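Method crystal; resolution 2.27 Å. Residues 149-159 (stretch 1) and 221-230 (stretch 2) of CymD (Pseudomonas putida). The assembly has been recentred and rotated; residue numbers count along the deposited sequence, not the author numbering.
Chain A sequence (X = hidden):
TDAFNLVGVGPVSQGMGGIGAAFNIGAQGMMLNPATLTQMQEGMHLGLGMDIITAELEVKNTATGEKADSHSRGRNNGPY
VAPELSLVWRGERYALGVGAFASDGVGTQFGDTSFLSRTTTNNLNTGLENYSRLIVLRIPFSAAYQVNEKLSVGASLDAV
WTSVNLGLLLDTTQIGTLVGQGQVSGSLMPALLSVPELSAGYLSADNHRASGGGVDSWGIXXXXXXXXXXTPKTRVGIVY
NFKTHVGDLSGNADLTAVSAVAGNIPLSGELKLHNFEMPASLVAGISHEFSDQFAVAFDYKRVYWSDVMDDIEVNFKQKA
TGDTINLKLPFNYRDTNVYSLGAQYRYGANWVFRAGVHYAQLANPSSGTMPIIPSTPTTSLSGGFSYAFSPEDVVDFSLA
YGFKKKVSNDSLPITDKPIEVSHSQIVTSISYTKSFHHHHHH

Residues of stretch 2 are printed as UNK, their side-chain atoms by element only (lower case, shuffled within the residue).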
# COMPACT_ATOMS: atom_id res chain seq x y z
N GLU A 149 -11.53 20.07 23.72
CA GLU A 149 -11.71 20.91 22.55
C GLU A 149 -10.45 21.04 21.71
O GLU A 149 -10.53 21.43 20.54
CB GLU A 149 -12.20 22.30 22.99
CG GLU A 149 -11.32 22.99 24.05
CD GLU A 149 -11.52 22.44 25.46
OE1 GLU A 149 -12.55 21.78 25.72
OE2 GLU A 149 -10.64 22.68 26.32
N LYS A 150 -9.28 20.72 22.26
CA LYS A 150 -8.05 20.79 21.48
C LYS A 150 -7.48 19.43 21.08
O LYS A 150 -6.92 19.30 19.99
CB LYS A 150 -6.98 21.56 22.26
CG LYS A 150 -7.33 23.01 22.53
CD LYS A 150 -6.16 23.71 23.18
CE LYS A 150 -6.44 25.19 23.39
NZ LYS A 150 -7.14 25.75 22.20
N LEU A 151 -7.61 18.41 21.93
CA LEU A 151 -6.93 17.13 21.75
C LEU A 151 -7.90 16.05 21.28
O LEU A 151 -8.94 15.82 21.90
CB LEU A 151 -6.26 16.70 23.06
CG LEU A 151 -5.64 15.30 22.92
CD1 LEU A 151 -4.44 15.34 21.97
CD2 LEU A 151 -5.23 14.74 24.26
N SER A 152 -7.54 15.38 20.18
CA SER A 152 -8.23 14.20 19.68
C SER A 152 -7.23 13.06 19.56
O SER A 152 -6.11 13.26 19.08
CB SER A 152 -8.86 14.45 18.31
OG SER A 152 -10.16 15.00 18.44
N VAL A 153 -7.64 11.86 19.99
CA VAL A 153 -6.85 10.65 19.83
C VAL A 153 -7.64 9.63 19.01
O VAL A 153 -8.87 9.65 18.97
CB VAL A 153 -6.45 10.05 21.19
CG1 VAL A 153 -5.54 11.01 21.97
CG2 VAL A 153 -7.70 9.67 21.98
N GLY A 154 -6.90 8.71 18.38
CA GLY A 154 -7.51 7.69 17.55
C GLY A 154 -6.57 6.54 17.27
O GLY A 154 -5.34 6.68 17.26
N ALA A 155 -7.18 5.38 17.00
CA ALA A 155 -6.41 4.18 16.75
C ALA A 155 -7.20 3.30 15.80
O ALA A 155 -8.43 3.43 15.67
CB ALA A 155 -6.11 3.40 18.04
N SER A 156 -6.46 2.43 15.09
CA SER A 156 -7.05 1.38 14.28
C SER A 156 -6.28 0.09 14.53
O SER A 156 -5.08 0.11 14.84
CB SER A 156 -6.98 1.69 12.79
OG SER A 156 -7.62 2.91 12.51
N LEU A 157 -6.98 -1.04 14.42
CA LEU A 157 -6.35 -2.35 14.35
C LEU A 157 -6.77 -2.99 13.04
O LEU A 157 -7.96 -3.20 12.80
CB LEU A 157 -6.76 -3.23 15.53
CG LEU A 157 -6.14 -4.62 15.41
CD1 LEU A 157 -4.81 -4.66 16.18
CD2 LEU A 157 -7.09 -5.68 15.90
N ASP A 158 -5.79 -3.27 12.18
CA ASP A 158 -6.07 -3.87 10.87
C ASP A 158 -5.98 -5.38 10.93
O ASP A 158 -4.99 -5.94 11.42
CB ASP A 158 -5.09 -3.38 9.81
CG ASP A 158 -5.04 -1.88 9.68
OD1 ASP A 158 -5.87 -1.16 10.29
OD2 ASP A 158 -4.14 -1.42 8.92
N ALA A 159 -7.02 -6.05 10.42
CA ALA A 159 -6.85 -7.39 9.86
C ALA A 159 -6.38 -7.20 8.42
O ALA A 159 -6.94 -6.37 7.69
CB ALA A 159 -8.14 -8.19 9.89
N UNK A 221 -2.05 -5.44 11.45
CA UNK A 221 -1.39 -4.15 11.53
C UNK A 221 -2.18 -3.13 12.35
O UNK A 221 -3.10 -3.48 13.10
N UNK A 222 -1.84 -1.86 12.23
CA UNK A 222 -2.56 -0.85 12.98
C UNK A 222 -1.78 0.45 13.04
O UNK A 222 -0.65 0.55 12.54
N UNK A 223 -2.43 1.44 13.66
CA UNK A 223 -1.89 2.78 13.80
C UNK A 223 -2.46 3.44 15.05
O UNK A 223 -3.53 3.06 15.53
n UNK A 223 -3.11 2.93 9.98
c UNK A 223 -3.77 4.02 10.67
c UNK A 223 -3.64 3.76 12.15
c UNK A 223 -3.72 1.80 9.69
n UNK A 223 -5.01 1.65 10.00
n UNK A 223 -3.04 0.81 9.10
c UNK A 223 -2.17 3.63 12.55
N UNK A 224 -1.73 4.43 15.56
CA UNK A 224 -2.07 5.16 16.77
C UNK A 224 -1.67 6.62 16.56
O UNK A 224 -0.49 6.91 16.36
c UNK A 224 -0.79 4.75 20.45
c UNK A 224 -3.13 5.41 19.66
c UNK A 224 -1.33 4.59 17.99
c UNK A 224 -1.61 5.34 19.31
N UNK A 225 -2.65 7.54 16.59
CA UNK A 225 -2.39 8.92 16.24
C UNK A 225 -3.13 9.88 17.14
O UNK A 225 -3.95 9.49 17.96
N UNK A 226 -2.82 11.17 16.97
CA UNK A 226 -3.52 12.23 17.68
C UNK A 226 -3.55 13.48 16.81
O UNK A 226 -2.79 13.61 15.85
c UNK A 226 -1.48 13.12 19.08
c UNK A 226 -0.73 12.66 20.31
c UNK A 226 -1.48 14.64 19.03
c UNK A 226 -2.90 12.54 19.04
N UNK A 227 -4.48 14.39 17.13
CA UNK A 227 -4.46 15.74 16.57
C UNK A 227 -4.59 16.74 17.70
O UNK A 227 -5.18 16.44 18.75
c UNK A 227 -5.56 15.98 15.54
o UNK A 227 -6.84 15.96 16.18
c UNK A 227 -5.55 14.92 14.48
N UNK A 228 -4.00 17.91 17.50
CA UNK A 228 -4.01 18.95 18.51
C UNK A 228 -4.25 20.29 17.83
O UNK A 228 -3.46 20.69 16.97
c UNK A 228 -2.27 21.13 20.58
c UNK A 228 -2.81 19.85 20.56
c UNK A 228 -2.71 18.99 19.31
o UNK A 228 -3.12 22.21 23.98
c UNK A 228 -3.46 19.39 21.70
c UNK A 228 -2.37 21.93 21.72
c UNK A 228 -3.56 20.16 22.83
c UNK A 228 -3.01 21.44 22.84
N UNK A 229 -5.33 20.96 18.22
CA UNK A 229 -5.63 22.30 17.71
C UNK A 229 -4.92 23.30 18.61
O UNK A 229 -5.48 23.76 19.61
c UNK A 229 -7.66 23.65 15.51
n UNK A 229 -7.00 24.49 14.71
c UNK A 229 -7.13 22.56 17.70
c UNK A 229 -7.49 23.85 17.00
o UNK A 229 -8.36 22.74 15.09
N UNK A 230 -3.68 23.64 18.28
CA UNK A 230 -2.96 24.52 19.19
C UNK A 230 -3.37 25.98 19.01
O UNK A 230 -3.35 26.76 19.97
c UNK A 230 0.77 24.23 18.05
c UNK A 230 -0.98 25.46 16.83
c UNK A 230 -0.71 24.27 17.72
c UNK A 230 -1.45 24.36 19.04
O HOH W 1 -7.48 18.04 17.56

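Position 221 has backbone atoms alone. Its N donates to Asp-158 O at 3.0 Å, and its O accepts from Asp-158 N at 2.9 Å. With no side-chain atoms it is Gly-221; a CB here would lie on the face of the sheet occupied by the Asp-158 carboxylate.

Position 222 is also bare. Its CA lies 4.3 Å from Leu-157 CA, and an ideal CB would fall 2.7 Å from Ser-156 O, a clash. Its backbone angles (163/177) would also jam a CB against the preceding carbonyl. This is Gly-222, required by its geometry.

Position 223 carries three carbons, a nitrogen, then a carbon bearing two more nitrogens, and these two terminal nitrogens reach the Asp-158 carboxylate. The group is a guanidinium, hence Arg-223. The chain turns through chi1 p and chi3 p so that its end comes nearer stretch 1 and meets Asp-158 OD2 edge-on. NH2 donates to Asp-158 OD2 at a very short 2.5 Å, and NH1 to Asp-158 OD1 at 3.0 Å. This paired salt bridge sets opposite charges together on a buried face, as two donors side by side suit a carboxylate.

Position 224 has four carbons, forked at the second, and one branch tip approaches Ala-155 CB. It is Leu-224, on the surface, with CD1 3.9 Å from Ala-155 CB; the branch tip packs beside the small alanine, which stays partly exposed.

Position 225 again lacks side-chain atoms. It faces Gly-154, its N donating to Gly-154 O at 2.9 Å and its O accepting from Gly-154 N at 3.1 Å. It is Gly-225, so neither partner of this pair puts a side chain on its buried face.

Position 226 has four carbons forked at the second, lying against Val-153 CG1 and Leu-151 CD1. This is Leu-226. Its CB lies 4.2 Å from Val-153 CG1 and its CD1 4.2 Å from Leu-151 CD1, so one apolar chain touches two others.

Position 227 has one carbon carrying an oxygen and a carbon, the oxygen lying near Ser-152 CB: Thr-227. Its OG1 is 3.3 Å from Ser-152 CB and accepts from water 1 at 2.6 Å; the same water donates to Lys-150 O at 2.8 Å. The beta-branched chain suits an extended strand, and its hydroxyl gives the water a place to bind.

Position 228 has one carbon leading to a six-carbon ring with an oxygen, and the ring lies by Leu-151 CB and Lys-150 CB: Tyr-228. Leu-151 CB approaches the ring edge, 4.1 Å from Tyr-228 CD1, while Lys-150 CB makes an off-centre CH-pi contact 4.2 Å from the ring centroid. The ring thus packs against aliphatic carbon.

Position 229 has three carbons, the third bearing O and N, and its backbone N donates to Lys-150 O at 2.9 Å. It is Gln-229. Its amide oxygen is hydrogen-bonded elsewhere in the structure, so a polar end can lead away while the backbone holds the ladder.

Position 230, four carbons forked at the second and out of contact with stretch 1, is Leu-230. It lies on the surface, and this contact does not explain its type.

The contact is an antiparallel ladder, its strand axes at 173°, held by backbone hydrogen bonds at alternate pairs. Leu-151, Val-153, Ala-155, Leu-224, Leu-226 and Tyr-228 form a largely apolar face; the other bears Ser-152, Thr-227, Ser-156 and the Asp-158 to Arg-223 salt bridge.

Stretch 2, residues 221-230: GGRLGLTYQL
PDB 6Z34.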